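Alpha-rhamnosidase (Dictyoglomus thermophilum, PDB 6I60) probably hydrolyses terminal non-reducing alpha-L-rhamnose residues of alpha-L-rhamnosides. Local coordinates at residues W119-S122 / K123-S127; E922-E925 / K926-V929; I644-L648 / G649-D653; S471-L474 / I475-I478; M815-H818 / N819-M822. All blocks are in the same frame, centred on the assembly; numbering follows the deposited sequence.

Contact 1 (W119-S122 / K123-S127); sequences WWDS and KDQES
D121 reaches across the turn to Q125, and its side chain is worth following outward. From CB the carboxylate is carried across the turn: CG sits between the backbone N and the carbonyl carbon (chi1 65°), which swings it toward the returning chain. CG then lies against Q125 CB. Of the two oxygens, OD1 takes the backbone N-H of Q125 at 2.7 Å from Q125 N, the donor lying nearly on the line of the C-O bond; a weak bond from K123 N reaches the same oxygen. OD2 receives the amide of Q125, with Q125 NE2 2.6 Å from D121 OD2, on the syn side facing the other oxygen. Carboxylate and amide planes are only 13° apart.

D121 to D124 is a type I beta turn, closed by D124 N to D121 O at 3.2 Å. Beyond it the chain runs back beside strand 112-120, with W120 and E126 bridged through their backbones. There the W120 indole carries E126 over one face: E126 CA stands 4.1 Å from the centroid of the W120 five-membered ring, a CH-pi contact. K92 makes a cation-pi contact with W120 and a salt bridge with D124, while the E126 carboxylate pairs with R118.

Chemically, one aspartate gathers backbone and side-chain N-H groups at the turn that follows strand 112-120 in the immunoglobulin-like N-terminal domain, and these donors probably help keep D121 ionised.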
loop_
_atom_site.group_PDB
_atom_site.type_symbol
_atom_site.label_atom_id
_atom_site.label_comp_id
_atom_site.label_asym_id
_atom_site.label_seq_id
_atom_site.Cartn_x
_atom_site.Cartn_y
_atom_site.Cartn_z
ATOM N N TRP A 119 11.753 -4.800 28.964
ATOM C CA TRP A 119 10.626 -5.718 28.982
ATOM C C TRP A 119 10.877 -6.807 30.013
ATOM O O TRP A 119 12.021 -7.181 30.282
ATOM C CB TRP A 119 10.376 -6.337 27.598
ATOM C CG TRP A 119 11.361 -7.400 27.213
ATOM C CD1 TRP A 119 12.687 -7.230 26.945
ATOM C CD2 TRP A 119 11.092 -8.799 27.045
ATOM N NE1 TRP A 119 13.264 -8.437 26.623
ATOM C CE2 TRP A 119 12.306 -9.415 26.676
ATOM C CE3 TRP A 119 9.946 -9.591 27.170
ATOM C CZ2 TRP A 119 12.405 -10.784 26.432
ATOM C CZ3 TRP A 119 10.046 -10.949 26.928
ATOM C CH2 TRP A 119 11.267 -11.532 26.564
ATOM N N TRP A 120 9.792 -7.299 30.597
ATOM C CA TRP A 120 9.836 -8.384 31.564
ATOM C C TRP A 120 9.287 -9.644 30.910
ATOM O O TRP A 120 8.204 -9.619 30.316
ATOM C CB TRP A 120 9.032 -8.034 32.818
ATOM C CG TRP A 120 9.746 -7.105 33.759
ATOM C CD1 TRP A 120 10.363 -7.440 34.929
ATOM C CD2 TRP A 120 9.915 -5.689 33.609
ATOM N NE1 TRP A 120 10.906 -6.322 35.516
ATOM C CE2 TRP A 120 10.644 -5.234 34.726
ATOM C CE3 TRP A 120 9.519 -4.761 32.639
ATOM C CZ2 TRP A 120 10.986 -3.894 34.901
ATOM C CZ3 TRP A 120 9.860 -3.430 32.815
ATOM C CH2 TRP A 120 10.586 -3.010 33.937
ATOM N N ASP A 121 10.035 -10.738 31.016
ATOM C CA ASP A 121 9.663 -11.980 30.354
ATOM C C ASP A 121 8.602 -12.708 31.181
ATOM O O ASP A 121 7.995 -12.147 32.096
ATOM C CB ASP A 121 10.903 -12.835 30.113
ATOM C CG ASP A 121 11.549 -13.302 31.397
ATOM O OD1 ASP A 121 11.184 -12.784 32.474
ATOM O OD2 ASP A 121 12.426 -14.188 31.331
ATOM N N SER A 122 8.381 -13.987 30.866
ATOM C CA SER A 122 7.323 -14.748 31.520
ATOM C C SER A 122 7.616 -15.023 32.992
ATOM O O SER A 122 6.685 -15.331 33.742
ATOM C CB SER A 122 7.096 -16.068 30.784
ATOM O OG SER A 122 6.241 -15.891 29.667
ATOM N N LYS A 123 8.873 -14.915 33.424
ATOM C CA LYS A 123 9.236 -15.136 34.819
ATOM C C LYS A 123 9.603 -13.854 35.538
ATOM O O LYS A 123 10.382 -13.893 36.496
ATOM C CB LYS A 123 10.414 -16.078 34.917
ATOM C CG LYS A 123 10.148 -17.349 34.312
ATOM C CD LYS A 123 11.190 -18.271 34.790
ATOM C CE LYS A 123 11.405 -19.296 33.744
ATOM N NZ LYS A 123 10.522 -20.390 34.069
ATOM N N ASP A 124 9.091 -12.720 35.070
ATOM C CA ASP A 124 9.337 -11.415 35.672
ATOM C C ASP A 124 10.820 -11.069 35.728
ATOM O O ASP A 124 11.234 -10.240 36.542
ATOM C CB ASP A 124 8.721 -11.327 37.074
ATOM C CG ASP A 124 8.359 -9.908 37.460
ATOM O OD1 ASP A 124 8.069 -9.099 36.554
ATOM O OD2 ASP A 124 8.370 -9.600 38.671
ATOM N N GLN A 125 11.633 -11.685 34.873
ATOM C CA GLN A 125 13.056 -11.377 34.821
ATOM C C GLN A 125 13.261 -10.100 34.016
ATOM O O GLN A 125 12.809 -9.999 32.869
ATOM C CB GLN A 125 13.833 -12.542 34.213
ATOM C CG GLN A 125 13.518 -13.885 34.856
ATOM C CD GLN A 125 14.284 -15.030 34.226
ATOM O OE1 GLN A 125 14.836 -15.882 34.924
ATOM N NE2 GLN A 125 14.322 -15.056 32.898
ATOM N N GLU A 126 13.932 -9.126 34.621
ATOM C CA GLU A 126 14.114 -7.823 34.001
ATOM C C GLU A 126 15.202 -7.878 32.938
ATOM O O GLU A 126 16.244 -8.514 33.124
ATOM C CB GLU A 126 14.467 -6.783 35.065
ATOM C CG GLU A 126 14.554 -5.358 34.552
ATOM C CD GLU A 126 15.196 -4.424 35.556
ATOM O OE1 GLU A 126 14.926 -3.207 35.494
ATOM O OE2 GLU A 126 15.970 -4.909 36.408
ATOM N N SER A 127 14.953 -7.206 31.816
ATOM C CA SER A 127 15.862 -7.131 30.685
ATOM C C SER A 127 16.604 -5.799 30.676
ATOM O O SER A 127 16.102 -4.799 31.196
ATOM C CB SER A 127 15.097 -7.292 29.367
ATOM O OG SER A 127 15.689 -6.528 28.330
#

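Contact 2 (E922-E925 / K926-V929); sequences EENE and KYIV
E922 and V929 face each other near the open end of a tight beta hairpin, whose two arms run antiparallel, 173° apart end to end. V929 N donates to E922 O at 2.8 Å, and one water bridges E922 N and V929 O. The next pair, E923 with I928, is a non-hydrogen-bonded one, its CA atoms 4.5 Å apart. Nearer the turn the pairing thins, and N924 N reaches Y927 O only weakly.

At the turn N924 takes over with its side chain. Its CG lies between the backbone N and the carbonyl carbon (chi1 61°), bringing OD1 back over the loop to Y927 N at 2.9 Å. The N-H meets this oxygen nearly along the C=O axis, and K926 N adds a weak bond to it. The N924 amide runs alongside the Y927 side chain, OD1 lying at the ring edge near its plane. On the face shared by E923 and I928, the two side chains point the same way, E923 CB touching I928 CD1 at 3.7 Å. E922 CB and V929 CB meet at the same separation, 3.7 Å.

The carboxylates of E922 and E923 find partners beyond the hairpin turn: E922 pairs with R931, and E923 with K900 and Y915. A side-chain amide thus serves the N-H groups at the turn where strand pairing is weak, and R931 and K900 probably offset part of the negative charge of this arm.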
loop_
_atom_site.group_PDB
_atom_site.type_symbol
_atom_site.label_atom_id
_atom_site.label_comp_id
_atom_site.label_asym_id
_atom_site.label_seq_id
_atom_site.Cartn_x
_atom_site.Cartn_y
_atom_site.Cartn_z
ATOM N N GLU A 922 -4.719 -33.434 21.186
ATOM C CA GLU A 922 -6.047 -33.058 20.727
ATOM C C GLU A 922 -6.221 -33.390 19.248
ATOM O O GLU A 922 -5.263 -33.390 18.470
ATOM C CB GLU A 922 -6.290 -31.565 20.950
ATOM C CG GLU A 922 -6.169 -31.116 22.396
ATOM C CD GLU A 922 -6.231 -29.607 22.538
ATOM O OE1 GLU A 922 -5.283 -29.022 23.104
ATOM O OE2 GLU A 922 -7.227 -29.006 22.080
ATOM N N GLU A 923 -7.464 -33.674 18.862
ATOM C CA GLU A 923 -7.785 -33.952 17.469
ATOM C C GLU A 923 -9.277 -33.750 17.261
ATOM O O GLU A 923 -10.071 -33.841 18.200
ATOM C CB GLU A 923 -7.365 -35.370 17.062
ATOM C CG GLU A 923 -8.081 -36.481 17.809
ATOM C CD GLU A 923 -7.366 -37.812 17.687
ATOM O OE1 GLU A 923 -6.716 -38.231 18.669
ATOM O OE2 GLU A 923 -7.451 -38.437 16.608
ATOM N N ASN A 924 -9.649 -33.471 16.015
ATOM C CA ASN A 924 -11.033 -33.197 15.651
ATOM C C ASN A 924 -11.437 -34.007 14.431
ATOM O O ASN A 924 -12.148 -33.524 13.545
ATOM C CB ASN A 924 -11.247 -31.705 15.402
ATOM C CG ASN A 924 -10.387 -31.171 14.272
ATOM O OD1 ASN A 924 -9.461 -31.839 13.807
ATOM N ND2 ASN A 924 -10.691 -29.960 13.822
ATOM N N GLU A 925 -10.968 -35.252 14.360
ATOM C CA GLU A 925 -11.249 -36.211 13.295
ATOM C C GLU A 925 -10.728 -35.763 11.931
ATOM O O GLU A 925 -10.966 -36.457 10.935
ATOM C CB GLU A 925 -12.749 -36.527 13.181
ATOM C CG GLU A 925 -13.410 -36.939 14.504
ATOM C CD GLU A 925 -12.490 -37.760 15.394
ATOM O OE1 GLU A 925 -12.285 -37.373 16.566
ATOM O OE2 GLU A 925 -11.974 -38.795 14.921
ATOM N N LYS A 926 -10.022 -34.633 11.846
ATOM C CA LYS A 926 -9.464 -34.168 10.579
ATOM C C LYS A 926 -8.033 -33.685 10.773
ATOM O O LYS A 926 -7.201 -33.802 9.867
ATOM C CB LYS A 926 -10.324 -33.056 9.969
ATOM C CG LYS A 926 -11.262 -33.523 8.863
ATOM C CD LYS A 926 -11.543 -32.406 7.861
ATOM C CE LYS A 926 -12.197 -32.953 6.601
ATOM N NZ LYS A 926 -11.600 -32.381 5.365
ATOM N N TYR A 927 -7.733 -33.147 11.953
ATOM C CA TYR A 927 -6.415 -32.615 12.259
ATOM C C TYR A 927 -5.917 -33.172 13.588
ATOM O O TYR A 927 -6.668 -33.772 14.363
ATOM C CB TYR A 927 -6.430 -31.081 12.314
ATOM C CG TYR A 927 -6.724 -30.409 10.991
ATOM C CD1 TYR A 927 -5.739 -30.274 10.021
ATOM C CD2 TYR A 927 -7.987 -29.902 10.719
ATOM C CE1 TYR A 927 -6.007 -29.656 8.813
ATOM C CE2 TYR A 927 -8.264 -29.283 9.516
ATOM C CZ TYR A 927 -7.272 -29.162 8.567
ATOM O OH TYR A 927 -7.555 -28.543 7.370
ATOM N N ILE A 928 -4.626 -32.970 13.834
ATOM C CA ILE A 928 -4.007 -33.209 15.133
ATOM C C ILE A 928 -3.527 -31.862 15.653
ATOM O O ILE A 928 -2.719 -31.189 14.998
ATOM C CB ILE A 928 -2.849 -34.218 15.049
ATOM C CG1 ILE A 928 -3.393 -35.649 15.016
ATOM C CG2 ILE A 928 -1.892 -34.043 16.220
ATOM C CD1 ILE A 928 -3.786 -36.193 16.378
ATOM N N VAL A 929 -4.028 -31.464 16.816
ATOM C CA VAL A 929 -3.796 -30.126 17.348
ATOM C C VAL A 929 -2.607 -30.153 18.297
ATOM O O VAL A 929 -2.562 -30.958 19.235
ATOM C CB VAL A 929 -5.053 -29.593 18.055
ATOM C CG1 VAL A 929 -4.807 -28.187 18.577
ATOM C CG2 VAL A 929 -6.241 -29.619 17.107
HETATM O O HOH W 1 -2.956 -31.616 22.077
#

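Contact 3 (I644-L648 / G649-D653); sequences IAKLL and GKEAD
A Schellman motif ends helix 626-648 where K650 and G649 turn back on A645 and K646. G649 is the C-prime residue, with a positive phi of 93° that reverses the chain. The two bonds of the motif are unequal: K650 N donates to A645 O at 2.9 Å, whereas G649 N to K646 O is weak at 3.4 Å. In the stronger one the donor is tilted 29° from the carbonyl plane. The positive phi is readily adopted by glycine, which has no side chain.

Past the glycine, K650 occupies the N-cap position of helix 651-672 and is the centre of an inverse gamma turn. Two side-chain contacts span the corner. In one, A645 CB rests against D653 CB, 3.9 Å away, methyl to methylene. In the other, K646 and E651 cross at a slant: the lysine runs extended as far as CE and bends at its last torsion, its CG anti to the backbone N (chi1 -178°), and its NZ forms a long salt bridge to E651 OE2 at 3.8 Å. On this exposed corner that attraction is probably modest.

The corner joins two consecutive helices of the six-hairpin glycosidase domain. Y586 of helix 586-599 packs against A645, L648 and K650 and also hydrogen-bonds to D653, which forms a salt bridge with K590. Helices 564-576 and 580-584 meet the end of helix 626-648, receiving L647 and L648 respectively.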
loop_
_atom_site.group_PDB
_atom_site.type_symbol
_atom_site.label_atom_id
_atom_site.label_comp_id
_atom_site.label_asym_id
_atom_site.label_seq_id
_atom_site.Cartn_x
_atom_site.Cartn_y
_atom_site.Cartn_z
ATOM N N ILE A 644 -15.876 -4.140 16.780
ATOM C CA ILE A 644 -14.994 -3.059 17.209
ATOM C C ILE A 644 -15.548 -2.386 18.460
ATOM O O ILE A 644 -14.793 -1.998 19.361
ATOM C CB ILE A 644 -14.791 -2.052 16.060
ATOM C CG1 ILE A 644 -13.950 -2.677 14.943
ATOM C CG2 ILE A 644 -14.140 -0.771 16.565
ATOM C CD1 ILE A 644 -13.863 -1.829 13.692
ATOM N N ALA A 645 -16.873 -2.244 18.541
ATOM C CA ALA A 645 -17.480 -1.618 19.710
ATOM C C ALA A 645 -17.216 -2.431 20.970
ATOM O O ALA A 645 -16.894 -1.869 22.023
ATOM C CB ALA A 645 -18.983 -1.438 19.493
ATOM N N LYS A 646 -17.346 -3.757 20.882
ATOM C CA LYS A 646 -17.069 -4.599 22.040
ATOM C C LYS A 646 -15.603 -4.529 22.442
ATOM O O LYS A 646 -15.284 -4.619 23.635
ATOM C CB LYS A 646 -17.472 -6.044 21.750
ATOM C CG LYS A 646 -17.271 -6.987 22.924
ATOM C CD LYS A 646 -18.012 -8.296 22.718
ATOM C CE LYS A 646 -18.221 -9.019 24.037
ATOM N NZ LYS A 646 -18.421 -8.065 25.165
ATOM N N LEU A 647 -14.702 -4.362 21.470
ATOM C CA LEU A 647 -13.281 -4.255 21.781
ATOM C C LEU A 647 -12.979 -2.996 22.582
ATOM O O LEU A 647 -12.202 -3.036 23.541
ATOM C CB LEU A 647 -12.462 -4.270 20.493
ATOM C CG LEU A 647 -12.263 -5.627 19.823
ATOM C CD1 LEU A 647 -11.875 -5.447 18.362
ATOM C CD2 LEU A 647 -11.216 -6.433 20.574
ATOM N N LEU A 648 -13.580 -1.867 22.200
ATOM C CA LEU A 648 -13.320 -0.603 22.875
ATOM C C LEU A 648 -14.121 -0.431 24.159
ATOM O O LEU A 648 -13.903 0.551 24.875
ATOM C CB LEU A 648 -13.613 0.567 21.931
ATOM C CG LEU A 648 -12.966 0.485 20.546
ATOM C CD1 LEU A 648 -13.179 1.776 19.771
ATOM C CD2 LEU A 648 -11.485 0.168 20.667
ATOM N N GLY A 649 -15.034 -1.350 24.465
ATOM C CA GLY A 649 -15.813 -1.275 25.683
ATOM C C GLY A 649 -17.151 -0.580 25.569
ATOM O O GLY A 649 -17.786 -0.330 26.599
ATOM N N LYS A 650 -17.602 -0.260 24.357
ATOM C CA LYS A 650 -18.895 0.392 24.154
ATOM C C LYS A 650 -19.980 -0.681 24.148
ATOM O O LYS A 650 -20.375 -1.190 23.099
ATOM C CB LYS A 650 -18.896 1.197 22.860
ATOM C CG LYS A 650 -17.603 1.957 22.599
ATOM C CD LYS A 650 -17.880 3.304 21.947
ATOM C CE LYS A 650 -16.605 4.120 21.782
ATOM N NZ LYS A 650 -16.890 5.581 21.691
ATOM N N GLU A 651 -20.473 -1.022 25.342
ATOM C CA GLU A 651 -21.460 -2.094 25.459
ATOM C C GLU A 651 -22.771 -1.727 24.775
ATOM O O GLU A 651 -23.407 -2.581 24.147
ATOM C CB GLU A 651 -21.704 -2.428 26.930
ATOM C CG GLU A 651 -20.530 -3.109 27.615
ATOM C CD GLU A 651 -19.963 -4.256 26.800
ATOM O OE1 GLU A 651 -18.889 -4.077 26.184
ATOM O OE2 GLU A 651 -20.589 -5.337 26.776
ATOM N N ALA A 652 -23.193 -0.467 24.889
ATOM C CA ALA A 652 -24.432 -0.045 24.242
ATOM C C ALA A 652 -24.309 -0.124 22.726
ATOM O O ALA A 652 -25.207 -0.634 22.045
ATOM C CB ALA A 652 -24.801 1.371 24.683
ATOM N N ASP A 653 -23.202 0.380 22.178
ATOM C CA ASP A 653 -22.991 0.287 20.740
ATOM C C ASP A 653 -22.818 -1.157 20.295
ATOM O O ASP A 653 -23.263 -1.526 19.203
ATOM C CB ASP A 653 -21.777 1.118 20.330
ATOM C CG ASP A 653 -22.142 2.546 19.978
ATOM O OD1 ASP A 653 -23.349 2.870 19.975
ATOM O OD2 ASP A 653 -21.221 3.344 19.703
#

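Contact 4 (S471-L474 / I475-I478); sequences SNEL and INKI
N472 and I475 make the capping bond of this helix start, with I475 N donating to N472 OD1 at 2.6 Å. The asparagine holds its CG anti to the backbone N (chi1 178°), a setting that turns the carbonyl inward over the first turn. There it meets the I475 N-H 21° from the plane of its own carbonyl.

Main-chain bonds carry the helix on from the cap. N476 N reaches N472 O, K477 N reaches E473 O, and I478 N reaches L474 O at 2.9 Å, each four residues along.

Among the polar side chains, N476 ND2 donates to E473 OE2 at 3.3 Å. The bond is nearly straight (169°) and lies in the plane of the N476 amide, yet it arrives from above the plane of the carboxylate, the two flat groups standing steeply against one another. The other end of that amide is also used, since N476 OD1 accepts from the backbone N of C470. E473 OE1 lies close to the aliphatic end of K477, 3.5 Å from K477 CE; K477 NZ is beyond salt-bridge distance, so the attraction between these charges is probably slight.

Carbon contacts fill in the rest. I475 CG1 lies 3.6 Å from N472 CG, the two side chains crossing at about a right angle. L474 CG touches I478 CD1 at 3.9 Å. I475 and I478 then pack on F830 of helix 826-835, and I475 also meets Y781 and V784 of helix 777-784.

The N472 side-chain bond to I475 N is that of an asparagine N-cap, here opening helix 473-488 two residues after strand 466-470.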
loop_
_atom_site.group_PDB
_atom_site.type_symbol
_atom_site.label_atom_id
_atom_site.label_comp_id
_atom_site.label_asym_id
_atom_site.label_seq_id
_atom_site.Cartn_x
_atom_site.Cartn_y
_atom_site.Cartn_z
ATOM N N SER A 471 5.447 -25.691 -4.563
ATOM C CA SER A 471 5.874 -26.755 -5.461
ATOM C C SER A 471 5.252 -26.605 -6.845
ATOM O O SER A 471 5.796 -27.137 -7.819
ATOM C CB SER A 471 5.522 -28.118 -4.861
ATOM O OG SER A 471 5.212 -29.066 -5.867
ATOM N N ASN A 472 4.136 -25.889 -6.946
ATOM C CA ASN A 472 3.480 -25.611 -8.218
ATOM C C ASN A 472 4.064 -24.325 -8.795
ATOM O O ASN A 472 4.002 -23.270 -8.155
ATOM C CB ASN A 472 1.967 -25.495 -8.014
ATOM C CG ASN A 472 1.214 -25.160 -9.292
ATOM O OD1 ASN A 472 1.342 -24.064 -9.834
ATOM N ND2 ASN A 472 0.403 -26.101 -9.763
ATOM N N GLU A 473 4.634 -24.413 -10.000
ATOM C CA GLU A 473 5.270 -23.243 -10.597
ATOM C C GLU A 473 4.251 -22.260 -11.158
ATOM O O GLU A 473 4.515 -21.052 -11.184
ATOM C CB GLU A 473 6.246 -23.670 -11.696
ATOM C CG GLU A 473 7.131 -22.545 -12.220
ATOM C CD GLU A 473 8.042 -21.959 -11.152
ATOM O OE1 GLU A 473 8.467 -20.794 -11.308
ATOM O OE2 GLU A 473 8.335 -22.662 -10.161
ATOM N N LEU A 474 3.094 -22.748 -11.608
ATOM C CA LEU A 474 2.049 -21.844 -12.079
ATOM C C LEU A 474 1.551 -20.951 -10.950
ATOM O O LEU A 474 1.290 -19.760 -11.158
ATOM C CB LEU A 474 0.894 -22.644 -12.684
ATOM C CG LEU A 474 -0.413 -21.887 -12.931
ATOM C CD1 LEU A 474 -0.258 -20.911 -14.085
ATOM C CD2 LEU A 474 -1.553 -22.854 -13.199
ATOM N N ILE A 475 1.421 -21.508 -9.743
ATOM C CA ILE A 475 1.052 -20.700 -8.585
ATOM C C ILE A 475 2.147 -19.686 -8.273
ATOM O O ILE A 475 1.864 -18.529 -7.936
ATOM C CB ILE A 475 0.754 -21.609 -7.377
ATOM C CG1 ILE A 475 -0.513 -22.427 -7.628
ATOM C CG2 ILE A 475 0.605 -20.793 -6.106
ATOM C CD1 ILE A 475 -0.869 -23.360 -6.493
ATOM N N ASN A 476 3.413 -20.098 -8.391
ATOM C CA ASN A 476 4.519 -19.170 -8.177
ATOM C C ASN A 476 4.490 -18.032 -9.192
ATOM O O ASN A 476 4.812 -16.884 -8.860
ATOM C CB ASN A 476 5.852 -19.916 -8.249
ATOM C CG ASN A 476 6.020 -20.918 -7.125
ATOM O OD1 ASN A 476 5.471 -20.747 -6.039
ATOM N ND2 ASN A 476 6.786 -21.971 -7.381
ATOM N N LYS A 477 4.109 -18.330 -10.438
ATOM C CA LYS A 477 4.021 -17.281 -11.448
ATOM C C LYS A 477 2.850 -16.347 -11.169
ATOM O O LYS A 477 2.964 -15.130 -11.351
ATOM C CB LYS A 477 3.902 -17.900 -12.840
ATOM C CG LYS A 477 5.136 -18.673 -13.285
ATOM C CD LYS A 477 6.281 -17.737 -13.648
ATOM C CE LYS A 477 7.588 -18.498 -13.840
ATOM N NZ LYS A 477 8.778 -17.597 -13.800
ATOM N N ILE A 478 1.715 -16.895 -10.728
ATOM C CA ILE A 478 0.599 -16.050 -10.311
ATOM C C ILE A 478 1.008 -15.190 -9.124
ATOM O O ILE A 478 0.731 -13.985 -9.081
ATOM C CB ILE A 478 -0.638 -16.910 -9.989
ATOM C CG1 ILE A 478 -1.114 -17.654 -11.238
ATOM C CG2 ILE A 478 -1.763 -16.048 -9.426
ATOM C CD1 ILE A 478 -1.910 -18.902 -10.932
#

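Contact 5 (M815-H818 / N819-M822); sequences MNSH and NHIM
S817 OG faces the imidazole of H820 edge-on, and H820 ND1 donates to it at 3.1 Å. The hydroxyl oxygen lies close to the ring plane, only 12° out of it, so it meets the N-H from the rim of the ring. S817 CB adds a carbon contact alongside, 3.3 Å from H820 CE1. A second donor comes from the main chain: N819 N reaches S817 OG at 3.3 Å, a weak bond though fairly straight at 162°. The serine torsion, with OG anti to the backbone N (chi1 160°), helps place the oxygen for both donors.

The next shell steadies this hydroxyl. S817 OG is also hydrogen-bonded to Q499 OE1, and the S817 backbone N to E805 OE1, so the serine is held from side chain and main chain together. The bond from H820 ND1 probably helps fix the rotation of the imidazole. E805 touches the H820 side chain as well, and the H820 backbone is bonded to that of L803.

Further out, H818 lies away from the serine hydroxyl. Its NE2 is bonded to L810 O, its backbone N to E395 OE1 and its O to T802 OG1, while its ring meets that of W804. N819 O takes a bond from N489 ND2.

A triethylene glycol, probably from crystallisation, lies about 4 Å from the H820 side chain, consistent with a pocket beside this buried loop. The segment spans part of the connection between helix 792-797 and helix 826-835 in the six-hairpin glycosidase domain, with N489 just past the end of helix 473-488.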
loop_
_atom_site.group_PDB
_atom_site.type_symbol
_atom_site.label_atom_id
_atom_site.label_comp_id
_atom_site.label_asym_id
_atom_site.label_seq_id
_atom_site.Cartn_x
_atom_site.Cartn_y
_atom_site.Cartn_z
ATOM N N MET A 815 -12.218 -0.527 -20.827
ATOM C CA MET A 815 -11.757 -1.237 -19.639
ATOM C C MET A 815 -11.016 -2.519 -19.996
ATOM O O MET A 815 -11.538 -3.619 -19.794
ATOM C CB MET A 815 -12.937 -1.547 -18.720
ATOM C CG MET A 815 -13.143 -0.522 -17.625
ATOM S SD MET A 815 -14.552 -0.912 -16.578
ATOM C CE MET A 815 -14.580 -2.699 -16.677
ATOM N N ASN A 816 -9.793 -2.385 -20.516
ATOM C CA ASN A 816 -8.988 -3.515 -20.964
ATOM C C ASN A 816 -7.579 -3.458 -20.384
ATOM O O ASN A 816 -6.634 -3.962 -20.996
ATOM C CB ASN A 816 -8.910 -3.567 -22.493
ATOM C CG ASN A 816 -10.271 -3.677 -23.153
ATOM O OD1 ASN A 816 -11.229 -4.174 -22.561
ATOM N ND2 ASN A 816 -10.356 -3.228 -24.401
ATOM N N SER A 817 -7.416 -2.843 -19.215
ATOM C CA SER A 817 -6.081 -2.633 -18.670
ATOM C C SER A 817 -5.445 -3.953 -18.247
ATOM O O SER A 817 -6.128 -4.903 -17.853
ATOM C CB SER A 817 -6.126 -1.679 -17.481
ATOM O OG SER A 817 -4.965 -1.819 -16.678
ATOM N N HIS A 818 -4.114 -3.998 -18.325
ATOM C CA HIS A 818 -3.347 -5.212 -18.072
ATOM C C HIS A 818 -2.491 -5.118 -16.814
ATOM O O HIS A 818 -1.497 -5.843 -16.692
ATOM C CB HIS A 818 -2.470 -5.537 -19.281
ATOM C CG HIS A 818 -3.193 -6.253 -20.379
ATOM N ND1 HIS A 818 -2.720 -7.417 -20.946
ATOM C CD2 HIS A 818 -4.355 -5.970 -21.012
ATOM C CE1 HIS A 818 -3.561 -7.820 -21.882
ATOM N NE2 HIS A 818 -4.561 -6.960 -21.943
ATOM N N ASN A 819 -2.847 -4.245 -15.878
ATOM C CA ASN A 819 -2.111 -4.125 -14.625
ATOM C C ASN A 819 -3.071 -3.692 -13.518
ATOM O O ASN A 819 -2.924 -2.644 -12.894
ATOM C CB ASN A 819 -0.940 -3.157 -14.772
ATOM C CG ASN A 819 0.113 -3.348 -13.692
ATOM O OD1 ASN A 819 -0.100 -4.077 -12.723
ATOM N ND2 ASN A 819 1.255 -2.691 -13.857
ATOM N N HIS A 820 -4.077 -4.517 -13.257
ATOM C CA HIS A 820 -5.026 -4.272 -12.184
ATOM C C HIS A 820 -4.700 -5.137 -10.973
ATOM O O HIS A 820 -4.019 -6.160 -11.071
ATOM C CB HIS A 820 -6.459 -4.538 -12.650
ATOM C CG HIS A 820 -7.152 -3.323 -13.182
ATOM N ND1 HIS A 820 -6.599 -2.521 -14.158
ATOM C CD2 HIS A 820 -8.347 -2.767 -12.870
ATOM C CE1 HIS A 820 -7.429 -1.528 -14.429
ATOM N NE2 HIS A 820 -8.495 -1.653 -13.660
ATOM N N ILE A 821 -5.206 -4.709 -9.820
ATOM C CA ILE A 821 -4.911 -5.359 -8.549
ATOM C C ILE A 821 -6.155 -5.889 -7.852
ATOM O O ILE A 821 -6.025 -6.602 -6.844
ATOM C CB ILE A 821 -4.137 -4.406 -7.608
ATOM C CG1 ILE A 821 -3.472 -5.167 -6.455
ATOM C CG2 ILE A 821 -5.050 -3.301 -7.094
ATOM C CD1 ILE A 821 -2.809 -6.460 -6.872
ATOM N N MET A 822 -7.356 -5.593 -8.358
ATOM C CA MET A 822 -8.573 -6.003 -7.662
ATOM C C MET A 822 -8.688 -7.521 -7.580
ATOM O O MET A 822 -9.158 -8.061 -6.571
ATOM C CB MET A 822 -9.798 -5.406 -8.352
ATOM C CG MET A 822 -9.710 -5.384 -9.869
ATOM S SD MET A 822 -11.055 -4.442 -10.616
ATOM C CE MET A 822 -11.204 -5.253 -12.203
#

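In the fold
Contact 5 is the buried member of the set, contacts 1 and 4 are partly buried, and contacts 2 and 3 lie at the surface. Contacts 3, 4 and 5 belong to the six-hairpin glycosidase domain; contact 1 is far off in the N-terminal immunoglobulin-like domain, its centre about 51 Å from that of contact 5. Contacts 4 and 5 lie closest together, their nearest atoms about 9 Å apart; contact 4 packs on helix 826-835 and contact 5 lies in the loop leading to it. Contacts 1, 2 and 4 each use a side-chain oxygen to accept from backbone N-H, two groups in contacts 1 and 2 and one in contact 4. Contact 3 relies on main-chain bonds and a glycine, while contact 5 centres on a shared hydroxyl.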